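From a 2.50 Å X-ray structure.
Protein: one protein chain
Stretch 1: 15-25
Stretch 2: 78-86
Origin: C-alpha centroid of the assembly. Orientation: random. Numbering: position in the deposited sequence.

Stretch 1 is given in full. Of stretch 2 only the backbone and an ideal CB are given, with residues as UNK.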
# COMPACT_ATOMS: atom_id res chain seq x y z
N SER A 15 -20.47 4.18 23.11
CA SER A 15 -21.02 3.10 22.30
C SER A 15 -22.09 3.64 21.34
O SER A 15 -22.97 4.39 21.76
CB SER A 15 -21.61 2.00 23.18
OG SER A 15 -21.03 0.74 22.89
N ASN A 16 -21.98 3.29 20.05
CA ASN A 16 -22.92 3.74 19.02
C ASN A 16 -23.91 2.62 18.68
O ASN A 16 -23.52 1.59 18.13
CB ASN A 16 -22.18 4.26 17.78
CG ASN A 16 -23.08 4.78 16.68
OD1 ASN A 16 -23.24 4.14 15.63
ND2 ASN A 16 -23.66 5.95 16.88
N LYS A 17 -25.19 2.83 19.03
CA LYS A 17 -26.27 1.87 18.79
C LYS A 17 -26.93 2.07 17.42
O LYS A 17 -27.78 1.25 17.04
CB LYS A 17 -27.30 1.93 19.92
CG LYS A 17 -27.54 0.57 20.57
CD LYS A 17 -29.00 0.37 20.96
CE LYS A 17 -29.77 -0.41 19.92
NZ LYS A 17 -31.19 -0.60 20.32
N ARG A 18 -26.54 3.13 16.68
CA ARG A 18 -27.06 3.44 15.34
C ARG A 18 -26.64 2.33 14.37
O ARG A 18 -25.46 2.00 14.27
CB ARG A 18 -26.56 4.81 14.85
CG ARG A 18 -27.21 5.28 13.55
CD ARG A 18 -26.39 6.34 12.83
NE ARG A 18 -25.20 5.77 12.18
CZ ARG A 18 -25.15 5.37 10.92
NH1 ARG A 18 -26.21 5.48 10.13
NH2 ARG A 18 -24.03 4.87 10.42
N LEU A 19 -27.63 1.74 13.69
CA LEU A 19 -27.40 0.66 12.73
C LEU A 19 -26.80 1.20 11.44
O LEU A 19 -27.41 2.02 10.76
CB LEU A 19 -28.69 -0.14 12.46
CG LEU A 19 -29.25 -0.95 13.63
CD1 LEU A 19 -30.74 -1.16 13.48
CD2 LEU A 19 -28.53 -2.28 13.78
N LEU A 20 -25.57 0.75 11.13
CA LEU A 20 -24.84 1.14 9.93
C LEU A 20 -25.46 0.51 8.70
O LEU A 20 -25.90 -0.65 8.76
CB LEU A 20 -23.37 0.71 10.04
CG LEU A 20 -22.36 1.77 10.47
CD1 LEU A 20 -22.30 1.88 11.99
CD2 LEU A 20 -20.98 1.45 9.94
N LYS A 21 -25.50 1.25 7.58
CA LYS A 21 -26.01 0.76 6.30
C LYS A 21 -24.98 -0.23 5.75
O LYS A 21 -23.81 -0.16 6.14
CB LYS A 21 -26.22 1.93 5.31
CG LYS A 21 -27.29 2.93 5.74
CD LYS A 21 -27.00 4.32 5.18
CE LYS A 21 -28.03 5.33 5.60
NZ LYS A 21 -27.72 6.68 5.04
N GLN A 22 -25.41 -1.16 4.88
CA GLN A 22 -24.50 -2.16 4.31
C GLN A 22 -23.29 -1.55 3.59
O GLN A 22 -22.19 -2.06 3.79
CB GLN A 22 -25.24 -3.20 3.45
CG GLN A 22 -24.43 -4.47 3.14
CD GLN A 22 -23.99 -5.28 4.35
OE1 GLN A 22 -24.67 -5.36 5.38
NE2 GLN A 22 -22.85 -5.95 4.23
N TRP A 23 -23.48 -0.44 2.84
CA TRP A 23 -22.37 0.24 2.16
C TRP A 23 -21.37 0.85 3.15
O TRP A 23 -20.18 0.82 2.88
CB TRP A 23 -22.85 1.26 1.11
CG TRP A 23 -23.58 2.46 1.64
CD1 TRP A 23 -24.93 2.62 1.71
CD2 TRP A 23 -23.01 3.69 2.11
NE1 TRP A 23 -25.24 3.86 2.22
CE2 TRP A 23 -24.08 4.53 2.48
CE3 TRP A 23 -21.69 4.15 2.27
CZ2 TRP A 23 -23.87 5.82 3.00
CZ3 TRP A 23 -21.49 5.42 2.80
CH2 TRP A 23 -22.57 6.24 3.15
N GLU A 24 -21.87 1.35 4.31
CA GLU A 24 -21.06 1.92 5.39
C GLU A 24 -20.21 0.83 6.06
O GLU A 24 -19.08 1.10 6.47
CB GLU A 24 -21.93 2.61 6.45
CG GLU A 24 -22.64 3.87 5.97
CD GLU A 24 -23.55 4.54 6.98
OE1 GLU A 24 -24.46 3.86 7.51
OE2 GLU A 24 -23.38 5.75 7.23
N LYS A 25 -20.76 -0.40 6.17
CA LYS A 25 -20.10 -1.57 6.76
C LYS A 25 -18.93 -2.07 5.89
O LYS A 25 -17.92 -2.51 6.43
CB LYS A 25 -21.10 -2.71 6.99
CG LYS A 25 -21.96 -2.54 8.23
CD LYS A 25 -22.99 -3.65 8.35
CE LYS A 25 -23.85 -3.50 9.58
NZ LYS A 25 -24.95 -4.50 9.61
N UNK A 78 -17.17 9.55 11.65
CA UNK A 78 -18.11 9.99 10.61
C UNK A 78 -18.91 8.84 10.01
O UNK A 78 -20.11 8.98 9.77
CB UNK A 78 -17.35 10.71 9.50
N UNK A 79 -18.25 7.68 9.79
CA UNK A 79 -18.83 6.45 9.26
C UNK A 79 -19.82 5.85 10.27
O UNK A 79 -20.84 5.27 9.87
CB UNK A 79 -17.73 5.44 8.92
N UNK A 80 -19.53 6.01 11.58
CA UNK A 80 -20.35 5.54 12.70
C UNK A 80 -21.58 6.43 12.92
O UNK A 80 -22.66 5.92 13.22
CB UNK A 80 -19.51 5.49 13.98
N UNK A 81 -21.41 7.76 12.79
CA UNK A 81 -22.46 8.76 13.01
C UNK A 81 -23.40 8.98 11.81
O UNK A 81 -24.46 9.59 11.98
CB UNK A 81 -21.81 10.09 13.38
N UNK A 82 -23.01 8.48 10.64
CA UNK A 82 -23.78 8.63 9.41
C UNK A 82 -23.63 10.01 8.79
O UNK A 82 -24.60 10.56 8.28
CB UNK A 82 -25.26 8.35 9.68
N UNK A 83 -22.41 10.56 8.85
CA UNK A 83 -22.05 11.88 8.31
C UNK A 83 -22.05 11.85 6.77
O UNK A 83 -22.53 12.79 6.14
CB UNK A 83 -20.68 12.31 8.83
N UNK A 84 -21.52 10.76 6.18
CA UNK A 84 -21.46 10.58 4.73
C UNK A 84 -22.83 10.24 4.15
O UNK A 84 -23.49 9.31 4.63
CB UNK A 84 -20.46 9.48 4.37
N UNK A 85 -23.26 11.01 3.14
CA UNK A 85 -24.54 10.82 2.46
C UNK A 85 -24.37 9.92 1.25
O UNK A 85 -25.33 9.28 0.82
CB UNK A 85 -25.13 12.17 2.04
N UNK A 86 -23.15 9.85 0.72
CA UNK A 86 -22.75 9.03 -0.42
C UNK A 86 -21.42 8.34 -0.10
O UNK A 86 -20.59 8.95 0.59
CB UNK A 86 -22.63 9.88 -1.69

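Position 78 lies in a helix, and its ideal CB has no atom of stretch 1 within 5.5 Å. Stretch 1 sets no demand here, and many polar or helix-tolerant residues would serve; the residue is Asn 78. Its O accepts a hydrogen bond from the N of 83 (2.9 Å).

At 79 the CA-to-CB bond points sideways, and the ideal CB lies 5.2 Å from both Leu 20 CD2 and Glu 24 O. A small side chain would add little to the contact the backbone O of 79 already makes with Leu 20 CD2 (3.8 Å), whereas a branched aliphatic chain or methionine could extend it. The deposited residue is Leu 79, whose side-chain end comes nearer to stretch 1 than its CB direction suggests, with Leu 79 CD2 3.9 Å from Glu 24 O.

Position 80 also points sideways, with its ideal CB 4.3 Å from Asn 16 OD1 and 5.0 Å from Leu 20 CD1. Its carbonyl is already engaged, since Arg 18 NE donates to the O of 80 at 2.7 Å and NH2 adds a weak bond at 3.3 Å. A small or short polar side chain suits this mixed setting. It is Ser 80, with chi1 in t; its OG lies 3.2 Å from Asn 16 OD1.

At 81 the bond points away into space free of stretch 1, so polar residues of several kinds would do. The residue is Asp 81, whose end comes nearer to stretch 1, near the Asn 16 amide.

Position 82 is the most restrictive. Its phi is 78°, which by itself favours glycine, and an ideal CB would sit just 3.1 Å from Arg 18 NH1 and 4.0 Å from Glu 24 OE2. Gly 82 answers both constraints: its CA approaches Glu 24 OE2 to 3.6 Å, and its N lies over one face of the guanidinium, 3.8 Å from Arg 18 NH2. That arginine is also held by a salt bridge from NH2 to Glu 24 OE1 (3.1 Å).

Position 83 points away, and its surroundings in stretch 1 leave the choice open; it is Ile 83.

At 84 the bond points toward stretch 1, with the ideal CB 4.1 Å from Trp 23 CH2. An apolar or aromatic residue suits such a neighbour. Tyr 84 packs its CB 4.1 Å from Trp 23 CH2, while its ring leads away. A water accepts from Tyr 84 N (3.1 Å) and donates to Glu 24 OE2 (2.9 Å), joining the stretches.

Positions 85 and 86 both point away, allowing long polar chains; they are Lys 85 and Glu 86.

Stretch 2 78-86: NLSDGIYKE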
# COMPACT_ATOMS: atom_id res chain seq x y z
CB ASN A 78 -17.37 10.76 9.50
CG ASN A 78 -16.86 12.14 9.87
OD1 ASN A 78 -17.18 12.70 10.93
ND2 ASN A 78 -16.05 12.71 9.00
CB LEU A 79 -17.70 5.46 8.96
CG LEU A 79 -17.80 4.53 7.75
CD1 LEU A 79 -18.17 5.27 6.46
CD2 LEU A 79 -16.48 3.82 7.53
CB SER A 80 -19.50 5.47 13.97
OG SER A 80 -20.25 5.05 15.10
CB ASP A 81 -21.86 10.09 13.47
CG ASP A 81 -21.12 10.03 14.80
OD1 ASP A 81 -21.54 9.24 15.68
OD2 ASP A 81 -20.14 10.78 14.97
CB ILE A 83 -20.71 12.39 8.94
CG1 ILE A 83 -20.85 12.66 10.47
CG2 ILE A 83 -20.07 13.57 8.19
CD1 ILE A 83 -21.83 13.82 10.94
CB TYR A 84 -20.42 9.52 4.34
CG TYR A 84 -19.05 9.74 4.95
CD1 TYR A 84 -18.29 10.86 4.61
CD2 TYR A 84 -18.50 8.82 5.84
CE1 TYR A 84 -17.02 11.06 5.16
CE2 TYR A 84 -17.23 9.01 6.38
CZ TYR A 84 -16.50 10.13 6.04
OH TYR A 84 -15.25 10.34 6.58
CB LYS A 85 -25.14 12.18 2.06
CG LYS A 85 -26.24 12.67 3.00
CD LYS A 85 -25.72 13.14 4.37
CE LYS A 85 -26.79 13.09 5.42
NZ LYS A 85 -26.22 12.82 6.77
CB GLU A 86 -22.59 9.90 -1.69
CG GLU A 86 -23.90 10.28 -2.35
CD GLU A 86 -23.76 10.84 -3.76
OE1 GLU A 86 -23.34 12.01 -3.90
OE2 GLU A 86 -24.08 10.10 -4.72
O HOH W 1 -21.37 7.78 7.15
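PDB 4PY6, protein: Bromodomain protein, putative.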